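PDB 3VPR: transcriptional regulator, TetR family, which acts as a transcriptional repressor, probably binding operator DNA through a helix-turn-helix motif as a dimer of all-helical subunits. Local coordinates for residues M83-R88 and R169-R175; F90-Y94 and M158-P164; R127-R131 and V144-G148. All blocks are in the same frame, centred on the assembly; numbering follows the deposited sequence.

All three contacts lie in the C-terminal domain of this all-helical TetR-family subunit and are nested along the chain: contact 3 falls inside the loop closed by contact 2, and contact 2 inside that closed by contact 1. Contacts 1 and 2 share helix 75-92, with centres 10 Å apart, and touch: Ala170 CB lies 3.4 Å from Met158 CE, and Val173 CG1 3.8 Å from Trp161 CH2. Contacts 2 and 3 both use helix 144-161, near its C- and N-terminal ends, with centres 24 Å apart; the centres of contacts 1 and 3 are 18 Å apart. Helices 75-92, 109-135, 144-161 and 170-183 are tied into one bundle, whose last three helices also meet the second subunit.

Contact 1: M83-R88 and R169-R175; sequences MEAHAR and RAEEVAR
Ala87 sets its CB against Ala174 CB at 3.6 Å and over Ala170 O at 3.4 Å, at the centre of a near-antiparallel helix pair in the C-terminal bundle of a TetR-family regulator. Helices 83-88 and 170-175 run at 152°, their axes approaching to 7.9 Å; Glu84 and Glu171 have the closest CA atoms, 4.9 Å apart. Ala87, Ala170 and Ala174 permit this tight spacing, and Met83 O lies 3.7 Å from Ala174 CB. Arg169 takes the second helix's N-cap position.

Charged side chains line one side of the alanine contacts. Glu84 (m, t) is gripped side-on by the guanidinium edge of Arg175 (t, t, m): Arg175 NE donates to Glu84 OE2 at 2.9 Å, and Arg80 also pairs with this carboxylate. Glu171 (t, t) forms a salt bridge with Arg88 (t, t, m), Glu171 OE1 to Arg88 NH2 at 3.0 Å, and a long one with Arg169 NE at 3.6 Å. Like charges crowd: Glu84 OE1 and Glu171 OE2 are 2.9 Å apart, as are Arg88 NH2 and Arg169 NH2, though Arg169 is poorly ordered and that distance uncertain. The shortest polar link is Arg175 NH1 to Glu84 OE1, 2.6 Å with an N-H...O angle of 167°.

Contact 2: F90-Y94 and M158-P164; sequences FEENY and MIRWFRP
Phe90 is the principal bump: its ring (chi1 152°, chi2 70°) projects from the last turn of helix 75-92 into a hollow lined by Met158, Ile159 and Phe162. Three approaches define the fit. Phe90 CE1 lies 3.5 Å from Ile159 CG1, Phe90 CE2 is 4.1 Å from Met158 CB, and Phe90 CE2 is 3.8 Å from Phe162 CD2. The two phenyl rings meet obliquely, centroids 6.0 Å apart and planes at 65°. The nearest CA atoms are those of Glu91 and Pro164, 7.1 Å apart.

The hollow lies where helix 144-161 is weakly bonded and kinked, around 158-161: the N atoms of Ile159 and Arg160 lack bonds to the preceding turn, while Phe162 N still reaches Met158 O at 2.8 Å. Phe162 then turns extended (phi/psi -73/126), as does Arg163 (-99/115), carrying the chain past the end of helix 75-92. In this TetR-family C-terminal domain the contact thus joins one helix end to the start of the connection leading to helix 170-183, where Ala170 touches both Met158 and Phe162. The other face of the kinked turn meets the second subunit, with Trp161 in a cation-pi contact with Arg149 of that chain.

A second fit lies beyond Asn93, which leaves helical geometry (-121/36) before helix 94-103 begins. Tyr94 (chi1 t, chi2 78°) presents one ring face to Pro164, whose CG forms a CH-pi contact 3.4 Å from the ring centroid and 2° off its normal. Glu91 (t, t) reaches the Phe162 ring edge, with Glu91 OE2 2.9 Å from Phe162 CZ.

Contact 3: R127-R131 and V144-G148; sequences RAILR and VALAG
This is an apolar helix-helix crossing between a segment of helix 109-135 and the first turn of helix 144-161, consecutive helices of the TetR-like C-terminal domain. The axes of 127-131 and 144-148 come within 9.2 Å at an angle of 121°, so the second helix crosses the first obliquely. Arg127 and Gly148 have the nearest CA atoms, 5.7 Å apart. Both segments are regular helix, with Arg131 N bonded to Arg127 O at 2.7 Å and Gly148 N to Val144 O at 2.9 Å.

Val144 (t) points at the first helix: its CG1 is 3.5 Å from Arg127 O, 3.7 Å from Arg127 CB and 4.3 Å from Leu130 CB. In return Leu130 (m, t) reaches over the small residues of the second helix, its CD1 3.8 Å from Ala147 CB and 3.5 Å from Gly148 N. A side chain on Gly148 would point into this interface. Leu130 also touches Leu79; Leu130 packs on Leu185 and Ala147 on Leu180 of the second subunit.

Arg127 (m, t, t) extends across the second helix and lays a guanidinium face over Ala145 CB, 3.7 Å from Arg127 CZ. Arg131 makes a close approach of NH1 to Val144 CG1, 3.8 Å, and pairs with Glu124. Cohesion between the segments therefore rests on van der Waals fit, Arg127 contributing aliphatic and flat surfaces while its NE is buried without a polar partner and its NH2 has a weak, long ion pair with Glu123.

Contact 1: M83-R88 and R169-R175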
loop_
_atom_site.group_PDB
_atom_site.type_symbol
_atom_site.label_atom_id
_atom_site.label_comp_id
_atom_site.label_asym_id
_atom_site.label_seq_id
_atom_site.Cartn_x
_atom_site.Cartn_y
_atom_site.Cartn_z
HETATM N N MSE A 83 -13.708 -1.119 10.100
HETATM C CA MSE A 83 -12.973 -0.163 9.281
HETATM C C MSE A 83 -12.619 1.126 10.023
HETATM O O MSE A 83 -11.491 1.619 9.911
HETATM C CB MSE A 83 -13.763 0.141 8.006
HETATM C CG MSE A 83 -13.939 -1.078 7.110
HETATM SE SE MSE A 83 -15.086 -0.775 5.559
HETATM C CE MSE A 83 -13.858 0.343 4.509
ATOM N N GLU A 84 -13.567 1.660 10.785
ATOM C CA GLU A 84 -13.319 2.887 11.537
ATOM C C GLU A 84 -12.343 2.705 12.697
ATOM O O GLU A 84 -11.481 3.551 12.919
ATOM C CB GLU A 84 -14.638 3.478 12.039
ATOM C CG GLU A 84 -15.450 4.101 10.912
ATOM C CD GLU A 84 -16.676 4.848 11.393
ATOM O OE1 GLU A 84 -16.537 5.732 12.263
ATOM O OE2 GLU A 84 -17.778 4.558 10.892
ATOM N N ALA A 85 -12.474 1.605 13.433
ATOM C CA ALA A 85 -11.575 1.330 14.544
ATOM C C ALA A 85 -10.161 1.169 13.983
ATOM O O ALA A 85 -9.202 1.661 14.562
ATOM C CB ALA A 85 -12.013 0.046 15.281
ATOM N N HIS A 86 -10.041 0.486 12.845
ATOM C CA HIS A 86 -8.740 0.277 12.207
ATOM C C HIS A 86 -8.089 1.618 11.881
ATOM O O HIS A 86 -6.957 1.872 12.269
ATOM C CB HIS A 86 -8.918 -0.548 10.925
ATOM C CG HIS A 86 -7.650 -0.781 10.159
ATOM N ND1 HIS A 86 -7.179 -2.045 9.870
ATOM C CD2 HIS A 86 -6.771 0.085 9.603
ATOM C CE1 HIS A 86 -6.063 -1.945 9.170
ATOM N NE2 HIS A 86 -5.794 -0.665 8.995
ATOM N N ALA A 87 -8.826 2.473 11.178
ATOM C CA ALA A 87 -8.351 3.794 10.769
ATOM C C ALA A 87 -8.062 4.721 11.946
ATOM O O ALA A 87 -7.116 5.507 11.907
ATOM C CB ALA A 87 -9.383 4.452 9.830
ATOM N N ARG A 88 -8.887 4.649 12.984
ATOM C CA ARG A 88 -8.666 5.490 14.152
ATOM C C ARG A 88 -7.384 5.058 14.854
ATOM O O ARG A 88 -6.540 5.885 15.188
ATOM C CB ARG A 88 -9.841 5.406 15.125
ATOM C CG ARG A 88 -9.521 6.025 16.477
ATOM C CD ARG A 88 -10.735 6.145 17.375
ATOM N NE ARG A 88 -11.484 7.365 17.106
ATOM C CZ ARG A 88 -12.457 7.839 17.877
ATOM N NH1 ARG A 88 -12.816 7.198 18.984
ATOM N NH2 ARG A 88 -13.073 8.960 17.537
ATOM N N ARG A 169 -10.028 13.534 8.958
ATOM C CA ARG A 169 -10.054 12.500 9.984
ATOM C C ARG A 169 -10.006 11.114 9.346
ATOM O O ARG A 169 -10.876 10.758 8.553
ATOM C CB ARG A 169 -11.320 12.651 10.829
ATOM C CG ARG A 169 -11.303 11.878 12.138
ATOM C CD ARG A 169 -12.628 12.034 12.874
ATOM N NE ARG A 169 -12.588 11.478 14.224
ATOM C CZ ARG A 169 -11.864 11.981 15.217
ATOM N NH1 ARG A 169 -11.114 13.058 15.018
ATOM N NH2 ARG A 169 -11.887 11.406 16.412
ATOM N N ALA A 170 -8.983 10.338 9.694
ATOM C CA ALA A 170 -8.810 8.995 9.149
ATOM C C ALA A 170 -10.075 8.158 9.286
ATOM O O ALA A 170 -10.431 7.391 8.393
ATOM C CB ALA A 170 -7.660 8.304 9.837
ATOM N N GLU A 171 -10.757 8.312 10.410
ATOM C CA GLU A 171 -11.977 7.569 10.657
ATOM C C GLU A 171 -13.138 8.017 9.758
ATOM O O GLU A 171 -13.988 7.202 9.384
ATOM C CB GLU A 171 -12.340 7.701 12.133
ATOM C CG GLU A 171 -13.755 7.317 12.492
ATOM C CD GLU A 171 -13.914 7.130 13.984
ATOM O OE1 GLU A 171 -13.374 7.966 14.743
ATOM O OE2 GLU A 171 -14.575 6.152 14.396
ATOM N N GLU A 172 -13.188 9.304 9.416
ATOM C CA GLU A 172 -14.261 9.796 8.551
ATOM C C GLU A 172 -14.022 9.274 7.144
ATOM O O GLU A 172 -14.951 8.882 6.449
ATOM C CB GLU A 172 -14.317 11.326 8.567
ATOM C CG GLU A 172 -14.911 11.900 9.859
ATOM C CD GLU A 172 -16.383 11.536 10.050
ATOM O OE1 GLU A 172 -17.233 12.087 9.317
ATOM O OE2 GLU A 172 -16.693 10.698 10.928
ATOM N N VAL A 173 -12.763 9.269 6.734
ATOM C CA VAL A 173 -12.374 8.733 5.436
ATOM C C VAL A 173 -12.829 7.266 5.408
ATOM O O VAL A 173 -13.393 6.780 4.423
ATOM C CB VAL A 173 -10.841 8.751 5.276
ATOM C CG1 VAL A 173 -10.440 8.005 4.010
ATOM C CG2 VAL A 173 -10.337 10.185 5.260
ATOM N N ALA A 174 -12.578 6.565 6.508
ATOM C CA ALA A 174 -12.947 5.160 6.611
ATOM C C ALA A 174 -14.455 4.992 6.494
ATOM O O ALA A 174 -14.934 3.989 5.960
ATOM C CB ALA A 174 -12.459 4.594 7.931
ATOM N N ARG A 175 -15.203 5.979 6.981
ATOM C CA ARG A 175 -16.658 5.903 6.922
ATOM C C ARG A 175 -17.145 6.065 5.484
ATOM O O ARG A 175 -18.092 5.394 5.060
ATOM C CB ARG A 175 -17.297 6.966 7.819
ATOM C CG ARG A 175 -18.805 6.855 7.893
ATOM C CD ARG A 175 -19.359 7.661 9.051
ATOM N NE ARG A 175 -18.779 7.242 10.325
ATOM C CZ ARG A 175 -19.141 7.725 11.510
ATOM N NH1 ARG A 175 -18.556 7.286 12.615
ATOM N NH2 ARG A 175 -20.095 8.645 11.591
#

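Contact 2: F90-Y94 and M158-P164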
loop_
_atom_site.group_PDB
_atom_site.type_symbol
_atom_site.label_atom_id
_atom_site.label_comp_id
_atom_site.label_asym_id
_atom_site.label_seq_id
_atom_site.Cartn_x
_atom_site.Cartn_y
_atom_site.Cartn_z
ATOM N N PHE A 90 -4.894 3.449 13.596
ATOM C CA PHE A 90 -3.779 3.779 12.718
ATOM C C PHE A 90 -3.323 5.226 12.924
ATOM O O PHE A 90 -2.134 5.494 13.086
ATOM C CB PHE A 90 -4.186 3.566 11.257
ATOM C CG PHE A 90 -3.447 4.446 10.289
ATOM C CD1 PHE A 90 -2.095 4.235 10.030
ATOM C CD2 PHE A 90 -4.105 5.501 9.640
ATOM C CE1 PHE A 90 -1.394 5.062 9.130
ATOM C CE2 PHE A 90 -3.416 6.336 8.738
ATOM C CZ PHE A 90 -2.058 6.116 8.484
ATOM N N GLU A 91 -4.279 6.149 12.934
ATOM C CA GLU A 91 -3.975 7.560 13.098
ATOM C C GLU A 91 -3.435 7.964 14.471
ATOM O O GLU A 91 -2.609 8.866 14.563
ATOM C CB GLU A 91 -5.213 8.405 12.778
ATOM C CG GLU A 91 -5.064 9.877 13.166
ATOM C CD GLU A 91 -6.112 10.766 12.523
ATOM O OE1 GLU A 91 -7.313 10.412 12.575
ATOM O OE2 GLU A 91 -5.733 11.823 11.973
ATOM N N GLU A 92 -3.905 7.318 15.532
ATOM C CA GLU A 92 -3.447 7.654 16.878
ATOM C C GLU A 92 -2.043 7.103 17.132
ATOM O O GLU A 92 -1.303 7.623 17.965
ATOM C CB GLU A 92 -4.399 7.077 17.925
ATOM C CG GLU A 92 -5.854 7.459 17.742
ATOM C CD GLU A 92 -6.758 6.733 18.718
ATOM O OE1 GLU A 92 -6.655 5.491 18.801
ATOM O OE2 GLU A 92 -7.569 7.398 19.396
ATOM N N ASN A 93 -1.680 6.050 16.408
ATOM C CA ASN A 93 -0.377 5.413 16.578
ATOM C C ASN A 93 0.399 5.444 15.259
ATOM O O ASN A 93 1.125 4.506 14.921
ATOM C CB ASN A 93 -0.604 3.969 17.040
ATOM C CG ASN A 93 -1.422 3.898 18.320
ATOM O OD1 ASN A 93 -0.905 4.142 19.404
ATOM N ND2 ASN A 93 -2.708 3.585 18.196
ATOM N N TYR A 94 0.230 6.536 14.523
ATOM C CA TYR A 94 0.862 6.723 13.221
ATOM C C TYR A 94 2.336 6.313 13.132
ATOM O O TYR A 94 2.712 5.503 12.284
ATOM C CB TYR A 94 0.703 8.182 12.787
ATOM C CG TYR A 94 1.265 8.476 11.420
ATOM C CD1 TYR A 94 0.566 8.122 10.273
ATOM C CD2 TYR A 94 2.498 9.109 11.274
ATOM C CE1 TYR A 94 1.074 8.393 9.016
ATOM C CE2 TYR A 94 3.019 9.385 10.015
ATOM C CZ TYR A 94 2.298 9.023 8.891
ATOM O OH TYR A 94 2.802 9.281 7.637
HETATM N N MSE A 158 -3.679 3.901 3.247
HETATM C CA MSE A 158 -3.716 5.215 3.898
HETATM C C MSE A 158 -2.354 5.576 4.510
HETATM O O MSE A 158 -2.012 6.757 4.645
HETATM C CB MSE A 158 -4.777 5.249 5.005
HETATM C CG MSE A 158 -6.213 5.480 4.541
HETATM SE SE MSE A 158 -7.481 5.575 6.042
HETATM C CE MSE A 158 -7.073 7.358 6.658
ATOM N N ILE A 159 -1.591 4.553 4.885
ATOM C CA ILE A 159 -0.262 4.729 5.473
ATOM C C ILE A 159 0.669 5.495 4.528
ATOM O O ILE A 159 1.701 6.015 4.950
ATOM C CB ILE A 159 0.382 3.345 5.811
ATOM C CG1 ILE A 159 -0.470 2.618 6.864
ATOM C CG2 ILE A 159 1.822 3.526 6.317
ATOM C CD1 ILE A 159 -0.096 1.148 7.074
ATOM N N ARG A 160 0.292 5.578 3.256
ATOM C CA ARG A 160 1.106 6.261 2.259
ATOM C C ARG A 160 0.625 7.651 1.868
ATOM O O ARG A 160 1.423 8.478 1.427
ATOM C CB ARG A 160 1.215 5.403 0.996
ATOM C CG ARG A 160 2.184 4.237 1.111
ATOM C CD ARG A 160 3.608 4.742 1.283
ATOM N NE ARG A 160 4.606 3.685 1.141
ATOM C CZ ARG A 160 4.757 2.933 0.054
ATOM N NH1 ARG A 160 3.970 3.106 -1.005
ATOM N NH2 ARG A 160 5.710 2.014 0.019
ATOM N N TRP A 161 -0.667 7.916 2.018
ATOM C CA TRP A 161 -1.187 9.222 1.636
ATOM C C TRP A 161 -1.831 10.040 2.748
ATOM O O TRP A 161 -2.029 11.245 2.585
ATOM C CB TRP A 161 -2.190 9.090 0.485
ATOM C CG TRP A 161 -3.457 8.331 0.828
ATOM C CD1 TRP A 161 -3.676 6.990 0.680
ATOM C CD2 TRP A 161 -4.680 8.883 1.343
ATOM N NE1 TRP A 161 -4.957 6.677 1.063
ATOM C CE2 TRP A 161 -5.594 7.818 1.477
ATOM C CE3 TRP A 161 -5.090 10.173 1.707
ATOM C CZ2 TRP A 161 -6.898 8.005 1.953
ATOM C CZ3 TRP A 161 -6.390 10.359 2.179
ATOM C CH2 TRP A 161 -7.276 9.280 2.299
ATOM N N PHE A 162 -2.166 9.410 3.872
ATOM C CA PHE A 162 -2.797 10.165 4.948
ATOM C C PHE A 162 -1.817 11.081 5.650
ATOM O O PHE A 162 -0.770 10.644 6.132
ATOM C CB PHE A 162 -3.429 9.252 5.997
ATOM C CG PHE A 162 -4.165 10.007 7.074
ATOM C CD1 PHE A 162 -5.380 10.624 6.797
ATOM C CD2 PHE A 162 -3.632 10.122 8.353
ATOM C CE1 PHE A 162 -6.060 11.344 7.782
ATOM C CE2 PHE A 162 -4.303 10.841 9.345
ATOM C CZ PHE A 162 -5.524 11.454 9.056
ATOM N N ARG A 163 -2.175 12.356 5.716
ATOM C CA ARG A 163 -1.328 13.340 6.362
ATOM C C ARG A 163 -1.810 13.631 7.776
ATOM O O ARG A 163 -2.915 14.139 7.971
ATOM C CB ARG A 163 -1.304 14.635 5.541
ATOM N N PRO A 164 -0.994 13.279 8.785
ATOM C CA PRO A 164 -1.366 13.527 10.181
ATOM C C PRO A 164 -1.467 15.040 10.354
ATOM O O PRO A 164 -2.141 15.542 11.253
ATOM C CB PRO A 164 -0.192 12.941 10.959
ATOM C CG PRO A 164 0.288 11.835 10.063
ATOM C CD PRO A 164 0.247 12.488 8.706
#

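Contact 3: R127-R131 and V144-G148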
loop_
_atom_site.group_PDB
_atom_site.type_symbol
_atom_site.label_atom_id
_atom_site.label_comp_id
_atom_site.label_asym_id
_atom_site.label_seq_id
_atom_site.Cartn_x
_atom_site.Cartn_y
_atom_site.Cartn_z
ATOM N N ARG A 127 -12.581 -11.289 7.313
ATOM C CA ARG A 127 -13.201 -12.305 6.483
ATOM C C ARG A 127 -14.394 -12.923 7.190
ATOM O O ARG A 127 -15.428 -13.184 6.564
ATOM C CB ARG A 127 -12.188 -13.392 6.125
ATOM C CG ARG A 127 -11.050 -12.894 5.244
ATOM C CD ARG A 127 -10.222 -14.048 4.694
ATOM N NE ARG A 127 -9.090 -13.565 3.908
ATOM C CZ ARG A 127 -8.173 -14.350 3.349
ATOM N NH1 ARG A 127 -8.251 -15.666 3.486
ATOM N NH2 ARG A 127 -7.172 -13.820 2.655
ATOM N N ALA A 128 -14.254 -13.155 8.494
ATOM C CA ALA A 128 -15.348 -13.736 9.273
ATOM C C ALA A 128 -16.566 -12.818 9.241
ATOM O O ALA A 128 -17.692 -13.293 9.146
ATOM C CB ALA A 128 -14.913 -13.985 10.729
ATOM N N ILE A 129 -16.346 -11.507 9.329
ATOM C CA ILE A 129 -17.461 -10.557 9.280
ATOM C C ILE A 129 -18.127 -10.595 7.896
ATOM O O ILE A 129 -19.347 -10.631 7.782
ATOM C CB ILE A 129 -16.996 -9.113 9.551
ATOM C CG1 ILE A 129 -16.505 -8.979 10.990
ATOM C CG2 ILE A 129 -18.127 -8.137 9.287
ATOM C CD1 ILE A 129 -15.963 -7.594 11.319
ATOM N N LEU A 130 -17.318 -10.596 6.847
ATOM C CA LEU A 130 -17.842 -10.636 5.486
ATOM C C LEU A 130 -18.556 -11.955 5.217
ATOM O O LEU A 130 -19.651 -11.972 4.656
ATOM C CB LEU A 130 -16.706 -10.448 4.473
ATOM C CG LEU A 130 -15.987 -9.100 4.570
ATOM C CD1 LEU A 130 -14.743 -9.096 3.677
ATOM C CD2 LEU A 130 -16.952 -7.988 4.179
ATOM N N ARG A 131 -17.936 -13.060 5.628
ATOM C CA ARG A 131 -18.529 -14.373 5.414
ATOM C C ARG A 131 -19.895 -14.487 6.098
ATOM O O ARG A 131 -20.836 -15.068 5.532
ATOM C CB ARG A 131 -17.586 -15.476 5.910
ATOM C CG ARG A 131 -18.195 -16.865 5.872
ATOM C CD ARG A 131 -17.147 -17.961 5.997
ATOM N NE ARG A 131 -16.050 -17.585 6.883
ATOM C CZ ARG A 131 -14.856 -17.182 6.461
ATOM N NH1 ARG A 131 -14.595 -17.109 5.163
ATOM N NH2 ARG A 131 -13.930 -16.829 7.335
ATOM N N VAL A 144 -14.882 -13.798 -0.528
ATOM C CA VAL A 144 -14.559 -13.262 0.794
ATOM C C VAL A 144 -13.097 -12.809 0.955
ATOM O O VAL A 144 -12.827 -11.765 1.553
ATOM C CB VAL A 144 -14.886 -14.308 1.898
ATOM C CG1 VAL A 144 -14.399 -13.820 3.250
ATOM C CG2 VAL A 144 -16.393 -14.561 1.948
ATOM N N ALA A 145 -12.156 -13.592 0.431
ATOM C CA ALA A 145 -10.747 -13.233 0.550
ATOM C C ALA A 145 -10.494 -11.953 -0.234
ATOM O O ALA A 145 -9.811 -11.050 0.242
ATOM C CB ALA A 145 -9.842 -14.375 0.032
ATOM N N LEU A 146 -11.069 -11.873 -1.431
ATOM C CA LEU A 146 -10.890 -10.695 -2.284
ATOM C C LEU A 146 -11.544 -9.453 -1.681
ATOM O O LEU A 146 -10.959 -8.372 -1.676
ATOM C CB LEU A 146 -11.464 -10.956 -3.681
ATOM C CG LEU A 146 -11.350 -9.776 -4.650
ATOM C CD1 LEU A 146 -10.225 -10.038 -5.642
ATOM C CD2 LEU A 146 -12.672 -9.571 -5.381
ATOM N N ALA A 147 -12.761 -9.605 -1.172
ATOM C CA ALA A 147 -13.455 -8.472 -0.568
ATOM C C ALA A 147 -12.666 -7.995 0.647
ATOM O O ALA A 147 -12.543 -6.784 0.891
ATOM C CB ALA A 147 -14.876 -8.875 -0.152
ATOM N N GLY A 148 -12.135 -8.950 1.408
ATOM C CA GLY A 148 -11.358 -8.594 2.581
ATOM C C GLY A 148 -10.085 -7.870 2.190
ATOM O O GLY A 148 -9.640 -6.936 2.860
#